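Local coordinates for protein putative decarboxylase involved in desferrioxamine biosynthesis (PDB 5O5C) that probably removes the carboxyl group of lysine, using pyridoxal 5'-phosphate, in the biosynthesis of the siderophore desferrioxamine in Erwinia amylovora, at residues 67-71 / 92-97; 437-441 / 450-454; 244-250 / 283-287; 406-411 / 484-490. All coordinates share one frame; numbering follows the deposited sequence.

Contact 1: residues 67-71 / 92-97; sequences LAREF and KLYLRD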
loop_
_atom_site.group_PDB
_atom_site.type_symbol
_atom_site.label_atom_id
_atom_site.label_comp_id
_atom_site.label_asym_id
_atom_site.label_seq_id
_atom_site.Cartn_x
_atom_site.Cartn_y
_atom_site.Cartn_z
ATOM N N LEU B 67 -7.826 -22.046 15.618
ATOM C CA LEU B 67 -8.712 -21.032 15.072
ATOM C C LEU B 67 -9.285 -21.440 13.713
ATOM O O LEU B 67 -10.469 -21.181 13.468
ATOM C CB LEU B 67 -8.043 -19.659 15.015
ATOM C CG LEU B 67 -8.940 -18.494 14.627
ATOM C CD1 LEU B 67 -10.213 -18.382 15.448
ATOM C CD2 LEU B 67 -8.138 -17.210 14.726
ATOM N N ALA B 68 -8.487 -22.094 12.870
ATOM C CA ALA B 68 -8.937 -22.511 11.528
ATOM C C ALA B 68 -10.164 -23.425 11.615
ATOM O O ALA B 68 -10.985 -23.415 10.707
ATOM C CB ALA B 68 -7.829 -23.178 10.732
ATOM N N ARG B 69 -10.318 -24.139 12.742
ATOM C CA ARG B 69 -11.520 -24.932 12.992
ATOM C C ARG B 69 -12.784 -24.133 12.896
ATOM O O ARG B 69 -13.776 -24.637 12.440
ATOM C CB ARG B 69 -11.521 -25.569 14.377
ATOM C CG ARG B 69 -10.600 -26.727 14.516
ATOM C CD ARG B 69 -10.612 -27.244 15.946
ATOM N NE ARG B 69 -9.540 -28.212 16.100
ATOM C CZ ARG B 69 -9.291 -28.911 17.205
ATOM N NH1 ARG B 69 -10.078 -28.813 18.276
ATOM N NH2 ARG B 69 -8.270 -29.758 17.224
ATOM N N GLU B 70 -12.767 -22.892 13.362
ATOM C CA GLU B 70 -13.967 -22.063 13.266
ATOM C C GLU B 70 -14.159 -21.367 11.927
ATOM O O GLU B 70 -15.177 -20.758 11.711
ATOM C CB GLU B 70 -13.979 -21.043 14.379
ATOM C CG GLU B 70 -14.265 -21.629 15.731
ATOM C CD GLU B 70 -14.146 -20.582 16.815
ATOM O OE1 GLU B 70 -13.985 -19.395 16.496
ATOM O OE2 GLU B 70 -14.178 -20.935 17.992
ATOM N N PHE B 71 -13.184 -21.449 11.035
ATOM C CA PHE B 71 -13.308 -20.857 9.708
ATOM C C PHE B 71 -13.860 -21.840 8.672
ATOM O O PHE B 71 -14.216 -21.459 7.552
ATOM C CB PHE B 71 -11.940 -20.277 9.301
ATOM C CG PHE B 71 -11.687 -18.893 9.881
ATOM C CD1 PHE B 71 -11.192 -18.729 11.181
ATOM C CD2 PHE B 71 -12.016 -17.778 9.166
ATOM C CE1 PHE B 71 -11.017 -17.450 11.734
ATOM C CE2 PHE B 71 -11.835 -16.494 9.695
ATOM C CZ PHE B 71 -11.318 -16.320 10.967
ATOM N N LYS B 92 -16.160 -13.526 17.514
ATOM C CA LYS B 92 -15.505 -14.795 17.754
ATOM C C LYS B 92 -14.340 -15.070 16.821
ATOM O O LYS B 92 -13.317 -15.554 17.317
ATOM C CB LYS B 92 -16.461 -16.002 17.947
ATOM C CG LYS B 92 -17.541 -16.239 16.913
ATOM C CD LYS B 92 -18.577 -17.237 17.440
ATOM C CE LYS B 92 -19.900 -17.016 16.718
ATOM N NZ LYS B 92 -20.726 -18.255 16.655
ATOM N N LEU B 93 -14.445 -14.687 15.538
ATOM C CA LEU B 93 -13.413 -15.019 14.523
ATOM C C LEU B 93 -12.167 -14.107 14.496
ATOM O O LEU B 93 -11.123 -14.486 13.965
ATOM C CB LEU B 93 -14.039 -15.158 13.118
ATOM C CG LEU B 93 -15.168 -16.197 13.012
ATOM C CD1 LEU B 93 -15.855 -16.199 11.638
ATOM C CD2 LEU B 93 -14.679 -17.594 13.350
ATOM N N TYR B 94 -12.237 -12.962 15.143
ATOM C CA TYR B 94 -11.249 -11.953 14.965
ATOM C C TYR B 94 -10.878 -11.331 16.295
ATOM O O TYR B 94 -9.705 -11.390 16.675
ATOM C CB TYR B 94 -11.710 -10.903 13.937
ATOM C CG TYR B 94 -10.745 -9.766 13.761
ATOM C CD1 TYR B 94 -9.416 -10.007 13.500
ATOM C CD2 TYR B 94 -11.163 -8.423 13.866
ATOM C CE1 TYR B 94 -8.548 -9.001 13.347
ATOM C CE2 TYR B 94 -10.262 -7.381 13.710
ATOM C CZ TYR B 94 -8.950 -7.682 13.487
ATOM O OH TYR B 94 -7.983 -6.705 13.302
ATOM N N LEU B 95 -11.858 -10.731 16.974
ATOM C CA LEU B 95 -11.601 -9.947 18.181
ATOM C C LEU B 95 -11.190 -10.827 19.339
ATOM O O LEU B 95 -10.303 -10.447 20.089
ATOM C CB LEU B 95 -12.784 -9.104 18.589
ATOM C CG LEU B 95 -13.283 -8.132 17.534
ATOM C CD1 LEU B 95 -14.659 -7.603 17.894
ATOM C CD2 LEU B 95 -12.347 -7.012 17.176
ATOM N N ARG B 96 -11.761 -12.036 19.398
ATOM C CA ARG B 96 -11.525 -12.959 20.469
ATOM C C ARG B 96 -10.021 -13.187 20.639
ATOM O O ARG B 96 -9.532 -13.040 21.720
ATOM C CB ARG B 96 -12.223 -14.294 20.212
ATOM C CG ARG B 96 -12.641 -15.021 21.455
ATOM C CD ARG B 96 -13.345 -16.341 21.139
ATOM N NE ARG B 96 -14.659 -16.385 21.771
ATOM C CZ ARG B 96 -15.438 -17.464 21.893
ATOM N NH1 ARG B 96 -15.091 -18.650 21.392
ATOM N NH2 ARG B 96 -16.593 -17.330 22.510
ATOM N N ASP B 97 -9.323 -13.487 19.543
ATOM C CA ASP B 97 -7.946 -13.898 19.588
ATOM C C ASP B 97 -6.979 -12.870 18.989
ATOM O O ASP B 97 -5.830 -13.188 18.758
ATOM C CB ASP B 97 -7.777 -15.291 18.976
ATOM C CG ASP B 97 -8.662 -16.384 19.664
ATOM O OD1 ASP B 97 -8.493 -16.720 20.878
ATOM O OD2 ASP B 97 -9.499 -16.958 18.954
#
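L93 carries the apolar part of the contact, lying against F71 and E70. Its CD2 methyl sits 4.0 Å above one face of the F71 ring, displaced toward the rim, while its CB lies 3.7 Å from F71 CZ at the far end of the ring. The same methyl reaches E70 CB at 3.7 Å, because chi1 of -57° turns the leucine branch away from its own carbonyl and across to the residues of the other segment. L67, four residues before F71, lays CD1 against D97 OD2 at 3.9 Å, a methyl-to-carboxylate contact. That carboxylate has its polar partner elsewhere, through OD1 and the hydroxyl of S60.

The electrostatic part is looser. E70 stretches out fully beyond CG, and its OE2 stops 4.2 Å from R96 NH1, too far for a salt bridge; the carboxylate and guanidinium planes stand 62° apart.

The second subunit covers the contact: its L143 packs on L67 and F71, its W389 on L93, and its K147 donates a hydrogen bond from NZ to F71 O. With no hydrogen bond between the two segments, the C-terminal parts of the two helical regions are joined here by leucine and phenylalanine packing at the dimer interface, and the E70 and R96 charges probably contribute only a diffuse attraction.

Contact 2: residues 437-441 / 450-454; sequences FRYVP and TDEIN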
loop_
_atom_site.group_PDB
_atom_site.type_symbol
_atom_site.label_atom_id
_atom_site.label_comp_id
_atom_site.label_asym_id
_atom_site.label_seq_id
_atom_site.Cartn_x
_atom_site.Cartn_y
_atom_site.Cartn_z
ATOM N N PHE B 437 18.157 -10.364 24.183
ATOM C CA PHE B 437 18.658 -11.094 25.307
ATOM C C PHE B 437 18.286 -12.564 25.190
ATOM O O PHE B 437 17.476 -12.927 24.330
ATOM C CB PHE B 437 18.074 -10.498 26.595
ATOM C CG PHE B 437 16.580 -10.611 26.715
ATOM C CD1 PHE B 437 15.733 -9.671 26.112
ATOM C CD2 PHE B 437 16.007 -11.631 27.487
ATOM C CE1 PHE B 437 14.357 -9.772 26.253
ATOM C CE2 PHE B 437 14.631 -11.740 27.620
ATOM C CZ PHE B 437 13.799 -10.814 26.995
ATOM N N ARG B 438 18.886 -13.400 26.038
ATOM C CA ARG B 438 18.456 -14.787 26.153
ATOM C C ARG B 438 18.601 -15.366 27.546
ATOM O O ARG B 438 19.368 -14.894 28.373
ATOM C CB ARG B 438 19.124 -15.706 25.147
ATOM C CG ARG B 438 20.611 -15.868 25.299
ATOM C CD ARG B 438 21.182 -16.923 24.357
ATOM N NE ARG B 438 22.576 -17.133 24.678
ATOM C CZ ARG B 438 23.456 -17.849 23.991
ATOM N NH1 ARG B 438 23.128 -18.481 22.879
ATOM N NH2 ARG B 438 24.705 -17.917 24.450
ATOM N N TYR B 439 17.846 -16.427 27.756
ATOM C CA TYR B 439 17.909 -17.169 28.956
ATOM C C TYR B 439 19.040 -18.194 28.856
ATOM O O TYR B 439 19.010 -19.085 28.045
ATOM C CB TYR B 439 16.560 -17.810 29.223
ATOM C CG TYR B 439 16.504 -18.569 30.519
ATOM C CD1 TYR B 439 16.466 -17.899 31.741
ATOM C CD2 TYR B 439 16.505 -19.962 30.523
ATOM C CE1 TYR B 439 16.442 -18.593 32.932
ATOM C CE2 TYR B 439 16.480 -20.668 31.700
ATOM C CZ TYR B 439 16.439 -19.969 32.909
ATOM O OH TYR B 439 16.393 -20.674 34.079
ATOM N N VAL B 440 19.996 -18.080 29.757
ATOM C CA VAL B 440 21.131 -19.002 29.845
ATOM C C VAL B 440 21.031 -19.622 31.231
ATOM O O VAL B 440 21.279 -18.964 32.198
ATOM C CB VAL B 440 22.452 -18.232 29.559
ATOM C CG1 VAL B 440 23.673 -19.154 29.555
ATOM C CG2 VAL B 440 22.375 -17.572 28.200
ATOM N N PRO B 441 20.580 -20.893 31.343
ATOM C CA PRO B 441 20.475 -21.500 32.674
ATOM C C PRO B 441 21.827 -21.966 33.213
ATOM O O PRO B 441 22.816 -21.973 32.477
ATOM C CB PRO B 441 19.553 -22.683 32.440
ATOM C CG PRO B 441 19.794 -23.073 31.040
ATOM C CD PRO B 441 20.136 -21.820 30.286
ATOM N N THR B 450 20.564 -24.435 24.403
ATOM C CA THR B 450 20.143 -23.075 24.757
ATOM C C THR B 450 19.224 -22.488 23.666
ATOM O O THR B 450 18.325 -21.699 23.969
ATOM C CB THR B 450 21.362 -22.211 24.993
ATOM O OG1 THR B 450 22.205 -22.887 25.939
ATOM C CG2 THR B 450 20.987 -20.824 25.507
ATOM N N ASP B 451 19.427 -22.898 22.414
ATOM C CA ASP B 451 18.518 -22.510 21.331
ATOM C C ASP B 451 17.111 -23.064 21.484
ATOM O O ASP B 451 16.169 -22.333 21.343
ATOM C CB ASP B 451 19.082 -22.880 19.953
ATOM C CG ASP B 451 20.281 -22.040 19.589
ATOM O OD1 ASP B 451 20.330 -20.878 20.056
ATOM O OD2 ASP B 451 21.180 -22.531 18.866
ATOM N N GLU B 452 17.000 -24.354 21.747
ATOM C CA GLU B 452 15.742 -24.995 22.034
ATOM C C GLU B 452 15.070 -24.332 23.222
ATOM O O GLU B 452 13.890 -24.011 23.185
ATOM C CB GLU B 452 15.943 -26.476 22.293
ATOM C CG GLU B 452 16.228 -27.268 21.014
ATOM C CD GLU B 452 16.870 -28.624 21.280
ATOM O OE1 GLU B 452 16.261 -29.424 22.031
ATOM O OE2 GLU B 452 17.974 -28.888 20.737
ATOM N N ILE B 453 15.842 -24.080 24.271
ATOM C CA ILE B 453 15.243 -23.628 25.488
ATOM C C ILE B 453 14.645 -22.218 25.234
ATOM O O ILE B 453 13.561 -21.972 25.653
ATOM C CB ILE B 453 16.221 -23.754 26.708
ATOM C CG1 ILE B 453 15.427 -24.029 27.983
ATOM C CG2 ILE B 453 17.114 -22.544 26.865
ATOM C CD1 ILE B 453 16.192 -23.854 29.287
ATOM N N ASN B 454 15.310 -21.332 24.490
ATOM C CA ASN B 454 14.770 -19.963 24.298
ATOM C C ASN B 454 13.616 -19.894 23.296
ATOM O O ASN B 454 12.651 -19.145 23.514
ATOM C CB ASN B 454 15.887 -19.005 23.903
ATOM C CG ASN B 454 16.765 -18.632 25.078
ATOM O OD1 ASN B 454 16.458 -17.714 25.799
ATOM N ND2 ASN B 454 17.853 -19.349 25.268
#
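The guanidinium of R438 carries the T450 CG2 methyl over one face, 3.8 Å above its plane and offset toward the rim. The Y439 ring is approached in two ways: P441 N lies above one face, and I453 CD1 meets the edge near the ring plane, 4.0 Å from CE2. That methyl also touches P441 CG. The third flat group, the amide of N454, spends both its ends on the backbone of Y439. OD1 accepts from Y439 N at 2.7 Å, in the carbonyl plane and on a lone pair, while ND2 gives one proton to Y439 O at 3.0 Å. The asparagine thus imitates the edge of a neighbouring strand. The setting is the C-terminal antiparallel sheet: strand segment 437-439 crosses helix segment 450-454 at 99°, and they lie on strand 434-439 and helix 448-464. The other ND2 proton goes to T450 O at 2.7 Å, which also accepts the helical bond from N454 N; the two donors arrive from opposite faces of that carbonyl. Asparagine suits this buried place: its amide offers a proton to each of two carbonyls and an acceptor to the strand N-H.

Contact 3: residues 244-250 / 283-287; sequences MDVDCLK and AISEL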
loop_
_atom_site.group_PDB
_atom_site.type_symbol
_atom_site.label_atom_id
_atom_site.label_comp_id
_atom_site.label_asym_id
_atom_site.label_seq_id
_atom_site.Cartn_x
_atom_site.Cartn_y
_atom_site.Cartn_z
ATOM N N MET B 244 26.959 -0.845 12.000
ATOM C CA MET B 244 27.814 -1.110 10.885
ATOM C C MET B 244 29.233 -0.534 11.065
ATOM O O MET B 244 29.425 0.626 11.371
ATOM C CB MET B 244 27.208 -0.564 9.593
ATOM C CG MET B 244 28.096 -0.760 8.378
ATOM S SD MET B 244 27.466 0.116 6.960
ATOM C CE MET B 244 28.699 -0.267 5.797
ATOM N N ASP B 245 30.232 -1.360 10.808
ATOM C CA ASP B 245 31.630 -0.954 10.982
ATOM C C ASP B 245 32.200 -0.323 9.727
ATOM O O ASP B 245 32.372 -0.988 8.730
ATOM C CB ASP B 245 32.433 -2.176 11.353
ATOM C CG ASP B 245 33.887 -1.856 11.655
ATOM O OD1 ASP B 245 34.418 -0.802 11.225
ATOM O OD2 ASP B 245 34.492 -2.697 12.308
ATOM N N VAL B 246 32.537 0.950 9.791
ATOM C CA VAL B 246 32.939 1.706 8.604
ATOM C C VAL B 246 34.288 1.282 8.048
ATOM O O VAL B 246 34.489 1.364 6.857
ATOM C CB VAL B 246 32.928 3.228 8.823
ATOM C CG1 VAL B 246 31.602 3.663 9.418
ATOM C CG2 VAL B 246 34.072 3.688 9.735
ATOM N N ASP B 247 35.199 0.850 8.933
ATOM C CA ASP B 247 36.458 0.155 8.531
ATOM C C ASP B 247 36.141 -1.052 7.669
ATOM O O ASP B 247 36.808 -1.270 6.624
ATOM C CB ASP B 247 37.302 -0.310 9.741
ATOM C CG ASP B 247 37.853 0.850 10.587
ATOM O OD1 ASP B 247 37.936 2.007 10.109
ATOM O OD2 ASP B 247 38.213 0.589 11.751
ATOM N N CYS B 248 35.141 -1.841 8.090
ATOM C CA CYS B 248 34.765 -3.015 7.317
ATOM C C CYS B 248 34.111 -2.608 5.986
ATOM O O CYS B 248 34.219 -3.347 5.019
ATOM C CB CYS B 248 33.813 -3.932 8.085
ATOM S SG CYS B 248 34.493 -4.639 9.606
ATOM N N LEU B 249 33.371 -1.487 5.969
ATOM C CA LEU B 249 32.754 -0.963 4.717
ATOM C C LEU B 249 33.863 -0.603 3.736
ATOM O O LEU B 249 33.812 -1.000 2.564
ATOM C CB LEU B 249 31.932 0.280 4.976
ATOM C CG LEU B 249 31.254 0.998 3.779
ATOM C CD1 LEU B 249 30.384 0.045 2.960
ATOM C CD2 LEU B 249 30.456 2.258 4.142
ATOM N N LYS B 250 34.856 0.150 4.243
ATOM C CA LYS B 250 36.037 0.598 3.461
ATOM C C LYS B 250 36.626 -0.652 2.809
ATOM O O LYS B 250 36.678 -0.778 1.565
ATOM C CB LYS B 250 37.032 1.334 4.406
ATOM C CG LYS B 250 38.086 2.234 3.762
ATOM C CD LYS B 250 38.665 3.260 4.760
ATOM C CE LYS B 250 39.331 2.598 5.975
ATOM N NZ LYS B 250 40.054 3.561 6.863
ATOM N N ALA B 283 30.201 9.091 9.013
ATOM C CA ALA B 283 31.277 8.333 8.386
ATOM C C ALA B 283 30.858 7.659 7.052
ATOM O O ALA B 283 31.547 7.753 6.039
ATOM C CB ALA B 283 31.791 7.329 9.347
ATOM N N ILE B 284 29.695 7.019 7.051
ATOM C CA ILE B 284 29.175 6.420 5.842
ATOM C C ILE B 284 29.023 7.427 4.702
ATOM O O ILE B 284 29.259 7.084 3.570
ATOM C CB ILE B 284 27.872 5.636 6.106
ATOM C CG1 ILE B 284 28.180 4.461 7.028
ATOM C CG2 ILE B 284 27.316 5.089 4.816
ATOM C CD1 ILE B 284 26.991 3.745 7.609
ATOM N N SER B 285 28.583 8.634 5.014
ATOM C CA SER B 285 28.310 9.675 4.030
ATOM C C SER B 285 29.610 10.224 3.400
ATOM O O SER B 285 29.607 10.598 2.244
ATOM C CB SER B 285 27.528 10.808 4.695
ATOM O OG SER B 285 27.389 11.924 3.839
ATOM N N GLU B 286 30.699 10.279 4.180
ATOM C CA GLU B 286 32.050 10.620 3.664
ATOM C C GLU B 286 32.580 9.511 2.693
ATOM O O GLU B 286 33.059 9.787 1.578
ATOM C CB GLU B 286 33.059 10.851 4.810
ATOM C CG GLU B 286 32.466 11.349 6.135
ATOM C CD GLU B 286 33.468 12.001 7.078
ATOM O OE1 GLU B 286 34.681 11.671 6.995
ATOM O OE2 GLU B 286 33.031 12.825 7.916
ATOM N N LEU B 287 32.437 8.254 3.086
ATOM C CA LEU B 287 32.829 7.177 2.198
ATOM C C LEU B 287 32.021 7.249 0.895
ATOM O O LEU B 287 32.585 7.168 -0.212
ATOM C CB LEU B 287 32.668 5.814 2.889
ATOM C CG LEU B 287 33.440 4.656 2.251
ATOM C CD1 LEU B 287 33.974 3.672 3.275
ATOM C CD2 LEU B 287 32.634 3.921 1.200
#
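L287 and L249 form the middle of this helix-to-helix contact, with M244 and I284 at one end and V246 and A283 along the side. The packing is apolar throughout. L287 CD1 lies 3.8 Å from L249 CG and also settles against the backbone of K250, 3.7 Å from its CA, so one methyl fills the notch between two successive residues of the facing helix. A283 has only its CB to offer, and V246 CG1 packs against it at 3.7 Å. M244 arrives with its chain fully extended, CG anti to the backbone N (chi1 178°), which carries SD to within 3.7 Å of I284 CD1. Its flexible, apolar thioether suits a place between I284 and V236 of strand 233-236. K250 contributes its CB alongside L287, then bends at chi3 and carries its amine away.

The polar bonds named here do not cross between the segments: D245, the N-cap of helix 246-258, weakly accepts from C248 N through OD1, and M244 N bonds D279 OD1.

The segments run almost in parallel, at 16° with axes 10.5 Å apart, as expected of helices that each link parallel strands in the beta-alpha-beta architecture of the large PLP-binding domain. L249 and I284 both rest on V266 of strand 262-269. Since no hydrogen bond crosses between the two segments, their relative position probably depends on the shape of the apolar groups and on the sheet they share.

Contact 4: residues 406-411 / 484-490; sequences DILALT and LLNPNTT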
loop_
_atom_site.group_PDB
_atom_site.type_symbol
_atom_site.label_atom_id
_atom_site.label_comp_id
_atom_site.label_asym_id
_atom_site.label_seq_id
_atom_site.Cartn_x
_atom_site.Cartn_y
_atom_site.Cartn_z
ATOM N N ASP B 406 9.758 8.847 26.681
ATOM C CA ASP B 406 9.357 7.873 27.707
ATOM C C ASP B 406 9.636 6.416 27.370
ATOM O O ASP B 406 10.144 5.674 28.229
ATOM C CB ASP B 406 7.913 8.089 28.163
ATOM C CG ASP B 406 7.761 9.361 28.913
ATOM O OD1 ASP B 406 8.771 10.018 29.106
ATOM O OD2 ASP B 406 6.673 9.755 29.299
ATOM N N ILE B 407 9.380 6.022 26.126
ATOM C CA ILE B 407 9.726 4.647 25.687
ATOM C C ILE B 407 11.264 4.421 25.669
ATOM O O ILE B 407 11.732 3.391 26.152
ATOM C CB ILE B 407 8.949 4.155 24.423
ATOM C CG1 ILE B 407 8.931 5.152 23.299
ATOM C CG2 ILE B 407 7.462 3.871 24.749
ATOM C CD1 ILE B 407 8.617 4.589 21.931
ATOM N N LEU B 408 12.043 5.384 25.184
ATOM C CA LEU B 408 13.517 5.303 25.352
ATOM C C LEU B 408 13.982 5.137 26.829
ATOM O O LEU B 408 14.814 4.316 27.129
ATOM C CB LEU B 408 14.204 6.506 24.723
ATOM C CG LEU B 408 13.906 6.603 23.211
ATOM C CD1 LEU B 408 14.360 7.911 22.652
ATOM C CD2 LEU B 408 14.563 5.478 22.453
ATOM N N ALA B 409 13.419 5.895 27.753
ATOM C CA ALA B 409 13.819 5.768 29.176
ATOM C C ALA B 409 13.319 4.428 29.746
ATOM O O ALA B 409 14.051 3.725 30.480
ATOM C CB ALA B 409 13.303 6.925 29.975
ATOM N N LEU B 410 12.119 4.010 29.347
ATOM C CA LEU B 410 11.634 2.711 29.824
ATOM C C LEU B 410 12.581 1.568 29.421
ATOM O O LEU B 410 12.803 0.714 30.245
ATOM C CB LEU B 410 10.197 2.421 29.414
ATOM C CG LEU B 410 9.545 1.175 30.086
ATOM C CD1 LEU B 410 9.476 1.197 31.615
ATOM C CD2 LEU B 410 8.127 1.048 29.596
ATOM N N THR B 411 13.136 1.597 28.196
ATOM C CA THR B 411 14.016 0.534 27.644
ATOM C C THR B 411 15.353 0.455 28.397
ATOM O O THR B 411 15.975 -0.627 28.515
ATOM C CB THR B 411 14.336 0.807 26.139
ATOM O OG1 THR B 411 13.141 1.122 25.459
ATOM C CG2 THR B 411 14.993 -0.358 25.443
ATOM N N LEU B 484 9.888 -2.128 22.912
ATOM C CA LEU B 484 9.038 -1.305 23.741
ATOM C C LEU B 484 8.475 -0.168 22.896
ATOM O O LEU B 484 9.255 0.628 22.416
ATOM C CB LEU B 484 9.929 -0.813 24.862
ATOM C CG LEU B 484 9.436 -1.099 26.261
ATOM C CD1 LEU B 484 10.593 -1.326 27.233
ATOM C CD2 LEU B 484 8.556 0.073 26.630
ATOM N N LEU B 485 7.158 -0.111 22.635
ATOM C CA LEU B 485 6.571 1.066 21.962
ATOM C C LEU B 485 5.348 1.657 22.650
ATOM O O LEU B 485 4.752 2.586 22.143
ATOM C CB LEU B 485 6.262 0.794 20.494
ATOM C CG LEU B 485 7.450 0.618 19.556
ATOM C CD1 LEU B 485 6.972 -0.070 18.285
ATOM C CD2 LEU B 485 8.162 1.906 19.212
ATOM N N ASN B 486 5.039 1.174 23.839
ATOM C CA ASN B 486 3.933 1.684 24.620
ATOM C C ASN B 486 4.435 2.541 25.828
ATOM O O ASN B 486 5.024 2.023 26.786
ATOM C CB ASN B 486 3.095 0.492 25.070
ATOM C CG ASN B 486 1.682 0.882 25.426
ATOM O OD1 ASN B 486 1.422 2.012 25.824
ATOM N ND2 ASN B 486 0.763 -0.055 25.282
ATOM N N PRO B 487 4.189 3.851 25.795
ATOM C CA PRO B 487 4.714 4.657 26.918
ATOM C C PRO B 487 3.882 4.647 28.204
ATOM O O PRO B 487 4.220 5.398 29.118
ATOM C CB PRO B 487 4.812 6.050 26.336
ATOM C CG PRO B 487 3.849 6.077 25.220
ATOM C CD PRO B 487 3.563 4.681 24.761
ATOM N N ASN B 488 2.826 3.821 28.280
ATOM C CA ASN B 488 2.114 3.545 29.544
ATOM C C ASN B 488 2.662 2.287 30.253
ATOM O O ASN B 488 2.391 2.069 31.424
ATOM C CB ASN B 488 0.597 3.372 29.299
ATOM C CG ASN B 488 -0.024 4.523 28.546
ATOM O OD1 ASN B 488 -0.851 4.309 27.667
ATOM N ND2 ASN B 488 0.374 5.752 28.872
ATOM N N THR B 489 3.437 1.475 29.536
ATOM C CA THR B 489 4.119 0.302 30.084
ATOM C C THR B 489 5.043 0.736 31.197
ATOM O O THR B 489 5.821 1.663 31.004
ATOM C CB THR B 489 4.946 -0.385 28.979
ATOM O OG1 THR B 489 4.072 -0.763 27.918
ATOM C CG2 THR B 489 5.766 -1.627 29.471
ATOM N N THR B 490 4.941 0.074 32.352
ATOM C CA THR B 490 5.743 0.400 33.521
ATOM C C THR B 490 6.871 -0.607 33.794
ATOM O O THR B 490 6.966 -1.713 33.203
ATOM C CB THR B 490 4.878 0.496 34.814
ATOM O OG1 THR B 490 4.226 -0.755 35.077
ATOM C CG2 THR B 490 3.819 1.584 34.681
#
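I407 adopts a side-chain position that helices seldom give to isoleucine: chi1 of 47° puts CG1 between the backbone N and the carbonyl carbon. This directs CG2 at the backbone of the other segment, 3.5 Å from N486 C and 3.4 Å from P487 N. CD1, on the other branch, meets L485 CD2 at 3.8 Å. P487 closes over the CG2 methyl of I407 with its CB, and a ring with no N-H is well suited to a face that offers only carbon. One turn further on, L410 sets CD1 3.8 Å from T490 C. T411 rests its OG1 against L484 CB at 3.8 Å; that hydroxyl is satisfied inside the helix, donating to I407 O at 2.8 Å from the face opposite to the one used by T411 N.

The loop has its own order, a type I turn from N486 to T489, followed by T490 as the N-cap of helix 491-510 and hydrogen-bonded to D493. H25 of the second subunit is hydrogen-bonded through NE2 to D406 OD2. L485 sets off away from the helix, yet its CD2 still meets I407; its side chain approaches that of K330, the predicted cofactor-attachment lysine, to about 5 Å. Packed on helix 397-420, the loop after strand 477-483 thus brings the C-terminal part near K330, in a protein of the aspartate aminotransferase fold (fold type I).

Overall arrangement
Contact 4 is the most deeply buried of the four and lies closest to the chain's centre; contacts 1, 2 and 3 are only partly buried and lie further out. Contacts 2 and 4 are neighbours in the C-terminal part, with nearest atoms about 9 Å apart, and contact 2 is nested in the loop that contact 4 closes. Contact 3 belongs to the seven-stranded sheet and its helices, on the other side of the chain's centre from contact 1. Contacts 1 and 4 both meet the second subunit. Contact 2 alone has hydrogen bonds across its segments; contact 3 is apolar side-chain packing, contact 4 sets aliphatic groups on loop backbone, and contact 1 combines leucine-on-phenylalanine packing with charges beyond salt-bridge range.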